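Long-range contacts in Succinylglutamatedesuccinylase/aspartoacylase (Rhodobacter sphaeroides 2.4.1, PDB 3CDX), which probably hydrolyses carbon-nitrogen bonds of linear amides, as a metal-dependent member of the succinylglutamate desuccinylase/aspartoacylase family: residues 22-27 with 44-49; 55-60 with 88-93. All blocks are in the same frame, centred on the assembly; numbering follows the deposited sequence.

Interaction 1 of 2, residues 22-27 with 44-49; sequences RQAGYA and PITVVK
In the beta hairpin of strands 21-30 and 40-50, Q23 and G25 form the hydrogen-bonded antiparallel pairs with V47 and I45. Q23 N reaches V47 O at 2.8 Å and V47 N returns to Q23 O at 2.7 Å; G25 N donates to I45 O, and I45 N to G25 O from above the carbonyl plane, 39° out of it. On the face of R22, A24 and Y26, chi1 of R22 (176°) sets CG anti to the backbone N and the extended chain carries NE outward. One face of the guanidinium lies over T46 CG2, NH2 3.9 Å from that methyl. NH2 also hydrogen-bonds A77 O and makes a salt bridge to D304 of the second subunit. An alanine at R22 would probably leave D304 without this charge partner and T46 CG2 without its flat cover. The Y26 ring meets P44 obliquely, CD1 lying 3.6 Å from P44 CA, and its OH hydrogen-bonds V303 N of the second subunit. On the other face Q23 CB lies 3.7 Å from V47 CG1, and Q23 NE2 hydrogen-bonds D16 O. At the far end A27 CB touches I45 CD1. Apolar I45 and V47 back one face, while R22 and Y26 turn polar ends to a neighbouring subunit.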
loop_
_atom_site.group_PDB
_atom_site.type_symbol
_atom_site.label_atom_id
_atom_site.label_comp_id
_atom_site.label_asym_id
_atom_site.label_seq_id
_atom_site.Cartn_x
_atom_site.Cartn_y
_atom_site.Cartn_z
ATOM N N ARG A 22 25.751 27.887 23.991
ATOM C CA ARG A 22 24.672 26.992 23.623
ATOM C C ARG A 22 24.284 27.263 22.197
ATOM O O ARG A 22 24.105 28.411 21.824
ATOM C CB ARG A 22 23.480 27.190 24.556
ATOM C CG ARG A 22 22.250 26.365 24.205
ATOM C CD ARG A 22 21.115 26.615 25.200
ATOM N NE ARG A 22 20.008 25.676 25.005
ATOM C CZ ARG A 22 19.016 25.888 24.144
ATOM N NH1 ARG A 22 18.989 26.996 23.397
ATOM N NH2 ARG A 22 18.046 25.000 24.031
ATOM N N GLN A 23 24.189 26.180 21.404
ATOM C CA GLN A 23 23.629 26.185 20.034
ATOM C C GLN A 23 22.523 25.147 19.957
ATOM O O GLN A 23 22.751 23.984 20.267
ATOM C CB GLN A 23 24.706 25.849 19.000
ATOM C CG GLN A 23 25.694 27.010 18.732
ATOM C CD GLN A 23 26.980 26.509 18.140
ATOM O OE1 GLN A 23 27.186 26.597 16.914
ATOM N NE2 GLN A 23 27.854 25.929 18.999
ATOM N N ALA A 24 21.324 25.587 19.580
ATOM C CA ALA A 24 20.163 24.722 19.403
ATOM C C ALA A 24 19.728 24.904 17.968
ATOM O O ALA A 24 19.320 25.996 17.594
ATOM C CB ALA A 24 19.037 25.138 20.342
ATOM N N GLY A 25 19.808 23.839 17.170
ATOM C CA GLY A 25 19.437 23.909 15.757
ATOM C C GLY A 25 19.069 22.557 15.181
ATOM O O GLY A 25 18.575 21.687 15.887
ATOM N N TYR A 26 19.301 22.382 13.887
ATOM C CA TYR A 26 18.880 21.161 13.190
ATOM C C TYR A 26 19.965 20.765 12.252
ATOM O O TYR A 26 20.586 21.628 11.628
ATOM C CB TYR A 26 17.631 21.434 12.356
ATOM C CG TYR A 26 16.513 21.957 13.198
ATOM C CD1 TYR A 26 15.737 21.083 13.953
ATOM C CD2 TYR A 26 16.235 23.330 13.268
ATOM C CE1 TYR A 26 14.727 21.542 14.739
ATOM C CE2 TYR A 26 15.213 23.798 14.099
ATOM C CZ TYR A 26 14.468 22.871 14.816
ATOM O OH TYR A 26 13.453 23.254 15.622
ATOM N N ALA A 27 20.208 19.469 12.126
ATOM C CA ALA A 27 20.911 18.998 10.934
ATOM C C ALA A 27 19.872 18.795 9.846
ATOM O O ALA A 27 18.820 18.254 10.105
ATOM C CB ALA A 27 21.690 17.711 11.206
ATOM N N PRO A 44 16.641 17.750 15.169
ATOM C CA PRO A 44 17.099 18.620 16.276
ATOM C C PRO A 44 18.430 18.211 16.957
ATOM O O PRO A 44 18.619 17.048 17.320
ATOM C CB PRO A 44 15.923 18.601 17.272
ATOM C CG PRO A 44 15.036 17.470 16.854
ATOM C CD PRO A 44 15.283 17.201 15.404
ATOM N N ILE A 45 19.325 19.194 17.107
ATOM C CA ILE A 45 20.621 19.043 17.812
ATOM C C ILE A 45 20.874 20.299 18.658
ATOM O O ILE A 45 20.806 21.428 18.137
ATOM C CB ILE A 45 21.853 18.963 16.850
ATOM C CG1 ILE A 45 21.766 17.802 15.876
ATOM C CG2 ILE A 45 23.189 18.880 17.656
ATOM C CD1 ILE A 45 22.855 17.863 14.774
ATOM N N THR A 46 21.117 20.087 19.959
ATOM C CA THR A 46 21.472 21.135 20.905
ATOM C C THR A 46 22.838 20.764 21.487
ATOM O O THR A 46 23.086 19.599 21.857
ATOM C CB THR A 46 20.432 21.290 22.062
ATOM O OG1 THR A 46 19.126 21.522 21.517
ATOM C CG2 THR A 46 20.773 22.501 22.960
ATOM N N VAL A 47 23.735 21.749 21.525
ATOM C CA VAL A 47 25.076 21.566 22.101
ATOM C C VAL A 47 25.305 22.683 23.088
ATOM O O VAL A 47 25.039 23.867 22.783
ATOM C CB VAL A 47 26.221 21.504 21.041
ATOM C CG1 VAL A 47 26.341 22.819 20.271
ATOM C CG2 VAL A 47 27.576 21.165 21.701
ATOM N N VAL A 48 25.742 22.285 24.284
ATOM C CA VAL A 48 26.201 23.219 25.313
ATOM C C VAL A 48 27.686 22.917 25.560
ATOM O O VAL A 48 28.064 21.780 25.875
ATOM C CB VAL A 48 25.372 23.095 26.639
ATOM C CG1 VAL A 48 25.912 24.015 27.712
ATOM C CG2 VAL A 48 23.899 23.395 26.401
ATOM N N LYS A 49 28.519 23.943 25.408
ATOM C CA LYS A 49 29.944 23.825 25.678
ATOM C C LYS A 49 30.386 24.946 26.631
ATOM O O LYS A 49 30.097 26.113 26.417
ATOM C CB LYS A 49 30.737 23.842 24.371
ATOM C CG LYS A 49 32.245 23.551 24.513
ATOM C CD LYS A 49 32.951 23.619 23.165
ATOM C CE LYS A 49 34.372 24.185 23.272
ATOM N NZ LYS A 49 35.238 23.339 24.095
#

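Interaction 2 of 2, residues 55-60 with 88-93; sequences TVLLTG and RVIMLP
T55 OG1 stands anti to its own carbonyl carbon (chi1 -69°), and the R88 chain, extended through CD, bends at chi3 (47°), which turns NE back toward that hydroxyl. The guanidinium then grips T55 OG1 side-on with two nitrogens: NE donates to OG1 at 2.9 Å and NH1 to the same atom at 3.0 Å, with the oxygen only 6° out of the guanidinium plane. Two N-H groups on one oxygen fix the rotation of the guanidinium and keep its edge turned to the threonine oxygen, and the remaining nitrogen, NH2, hydrogen-bonds F17 O. T55 CG2 lies on I90 CD1 at 3.7 Å.

Beyond this pair the two strands run parallel and in step. V56, L58 and G60 give their N-H groups to R88 O, I90 O and L92 O, while V56 O and L58 O receive I90 N and L92 N; the bond from L58 N to I90 O is 2.9 Å long. On the face of T55, L57 and T59, L57 CD1 meets I90 CG2 at 3.7 Å and also reaches L92 CD1. On the opposite face L58 lies side by side with M91, its CD1 4.0 Å from M91 CG and also touching V89 CG1; I73 of helix 68-79 and L237 and I233 of helix 223-239 pack over this layer. T59 OG1 is hydrogen-bonded to D147 OD1, on the next strand, 144-148.

Apart from R88, which is partly exposed, the residues of the contact are buried, and helix 68-79 connects the two strands in the chain. The arrangement is a beta-alpha-beta unit of the parallel core in the catalytic domain, as in zinc exopeptidase relatives, with the G60 end facing the metal site: T59 lies about 6 Å from H149, between side chains.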
loop_
_atom_site.group_PDB
_atom_site.type_symbol
_atom_site.label_atom_id
_atom_site.label_comp_id
_atom_site.label_asym_id
_atom_site.label_seq_id
_atom_site.Cartn_x
_atom_site.Cartn_y
_atom_site.Cartn_z
ATOM N N THR A 55 33.064 14.969 26.753
ATOM C CA THR A 55 31.859 15.205 25.969
ATOM C C THR A 55 30.900 14.063 26.256
ATOM O O THR A 55 31.287 12.908 26.132
ATOM C CB THR A 55 32.159 15.317 24.456
ATOM O OG1 THR A 55 32.892 16.530 24.192
ATOM C CG2 THR A 55 30.823 15.326 23.611
ATOM N N VAL A 56 29.659 14.401 26.635
ATOM C CA VAL A 56 28.597 13.405 26.799
ATOM C C VAL A 56 27.598 13.494 25.660
ATOM O O VAL A 56 27.002 14.529 25.433
ATOM C CB VAL A 56 27.854 13.587 28.152
ATOM C CG1 VAL A 56 26.685 12.622 28.256
ATOM C CG2 VAL A 56 28.856 13.434 29.342
ATOM N N LEU A 57 27.406 12.390 24.944
ATOM C CA LEU A 57 26.457 12.388 23.833
ATOM C C LEU A 57 25.222 11.602 24.228
ATOM O O LEU A 57 25.322 10.429 24.618
ATOM C CB LEU A 57 27.106 11.846 22.559
ATOM C CG LEU A 57 26.207 11.421 21.382
ATOM C CD1 LEU A 57 25.494 12.614 20.702
ATOM C CD2 LEU A 57 27.017 10.599 20.387
ATOM N N LEU A 58 24.065 12.258 24.095
ATOM C CA LEU A 58 22.749 11.750 24.521
ATOM C C LEU A 58 21.853 11.637 23.293
ATOM O O LEU A 58 21.578 12.656 22.620
ATOM C CB LEU A 58 22.111 12.699 25.565
ATOM C CG LEU A 58 22.911 12.901 26.875
ATOM C CD1 LEU A 58 22.278 13.921 27.721
ATOM C CD2 LEU A 58 23.156 11.590 27.639
ATOM N N THR A 59 21.475 10.412 22.941
ATOM C CA THR A 59 20.643 10.220 21.755
ATOM C C THR A 59 19.335 9.573 22.138
ATOM O O THR A 59 19.305 8.718 23.030
ATOM C CB THR A 59 21.360 9.383 20.620
ATOM O OG1 THR A 59 21.856 8.136 21.148
ATOM C CG2 THR A 59 22.508 10.191 20.018
ATOM N N GLY A 60 18.253 10.004 21.487
ATOM C CA GLY A 60 16.948 9.386 21.630
ATOM C C GLY A 60 16.249 9.267 20.279
ATOM O O GLY A 60 16.663 9.895 19.304
ATOM N N ARG A 88 31.252 19.292 27.609
ATOM C CA ARG A 88 30.383 19.417 26.431
ATOM C C ARG A 88 29.292 18.362 26.450
ATOM O O ARG A 88 29.569 17.177 26.683
ATOM C CB ARG A 88 31.189 19.344 25.130
ATOM C CG ARG A 88 30.357 19.671 23.865
ATOM C CD ARG A 88 31.207 19.819 22.596
ATOM N NE ARG A 88 32.157 18.717 22.483
ATOM C CZ ARG A 88 33.073 18.601 21.529
ATOM N NH1 ARG A 88 33.894 17.562 21.547
ATOM N NH2 ARG A 88 33.179 19.511 20.567
ATOM N N VAL A 89 28.058 18.829 26.221
ATOM C CA VAL A 89 26.853 17.986 26.112
ATOM C C VAL A 89 26.236 18.171 24.706
ATOM O O VAL A 89 25.902 19.286 24.308
ATOM C CB VAL A 89 25.808 18.324 27.191
ATOM C CG1 VAL A 89 24.632 17.321 27.154
ATOM C CG2 VAL A 89 26.472 18.331 28.611
ATOM N N ILE A 90 26.148 17.063 23.973
ATOM C CA ILE A 90 25.473 16.994 22.668
ATOM C C ILE A 90 24.192 16.154 22.792
ATOM O O ILE A 90 24.246 14.993 23.213
ATOM C CB ILE A 90 26.430 16.433 21.607
ATOM C CG1 ILE A 90 27.690 17.326 21.533
ATOM C CG2 ILE A 90 25.715 16.307 20.172
ATOM C CD1 ILE A 90 28.854 16.694 20.852
ATOM N N MET A 91 23.056 16.738 22.406
ATOM C CA MET A 91 21.706 16.169 22.649
ATOM C C MET A 91 20.931 16.064 21.349
ATOM O O MET A 91 20.673 17.073 20.712
ATOM C CB MET A 91 20.930 17.018 23.671
ATOM C CG MET A 91 21.565 16.932 25.110
ATOM S SD MET A 91 21.097 18.235 26.299
ATOM C CE MET A 91 21.842 19.647 25.477
ATOM N N LEU A 92 20.642 14.823 20.929
ATOM C CA LEU A 92 19.790 14.548 19.751
ATOM C C LEU A 92 18.658 13.738 20.268
ATOM O O LEU A 92 18.747 12.522 20.269
ATOM C CB LEU A 92 20.538 13.770 18.631
ATOM C CG LEU A 92 21.516 14.630 17.816
ATOM C CD1 LEU A 92 22.848 14.816 18.577
ATOM C CD2 LEU A 92 21.811 14.073 16.415
ATOM N N PRO A 93 17.580 14.398 20.731
ATOM C CA PRO A 93 16.482 13.650 21.346
ATOM C C PRO A 93 15.641 12.878 20.350
ATOM O O PRO A 93 14.911 11.988 20.748
ATOM C CB PRO A 93 15.599 14.750 21.928
ATOM C CG PRO A 93 15.841 15.928 21.023
ATOM C CD PRO A 93 17.312 15.858 20.717
#

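Overall arrangement
Strands 40-50 and 87-92 are neighbours and join the two contacts, whose centres lie 9 Å apart. M91 N is 2.9 Å from T46 O and V89 N is 3.0 Å from V48 O, both probable hydrogen bonds. V47 CG2 packs on V89 O at 3.6 Å. The hairpin of interaction 1 extends, in antiparallel fashion, the parallel pair of interaction 2. Along the chain the first closes before the second opens. Their surroundings differ: 22-27 with 44-49 borders other subunits and lies away from the metal, whereas 55-60 with 88-93 is enclosed within its own chain, G60 about 9 Å, residue to ion, from the calcium ion bound by H63, E66 and H149.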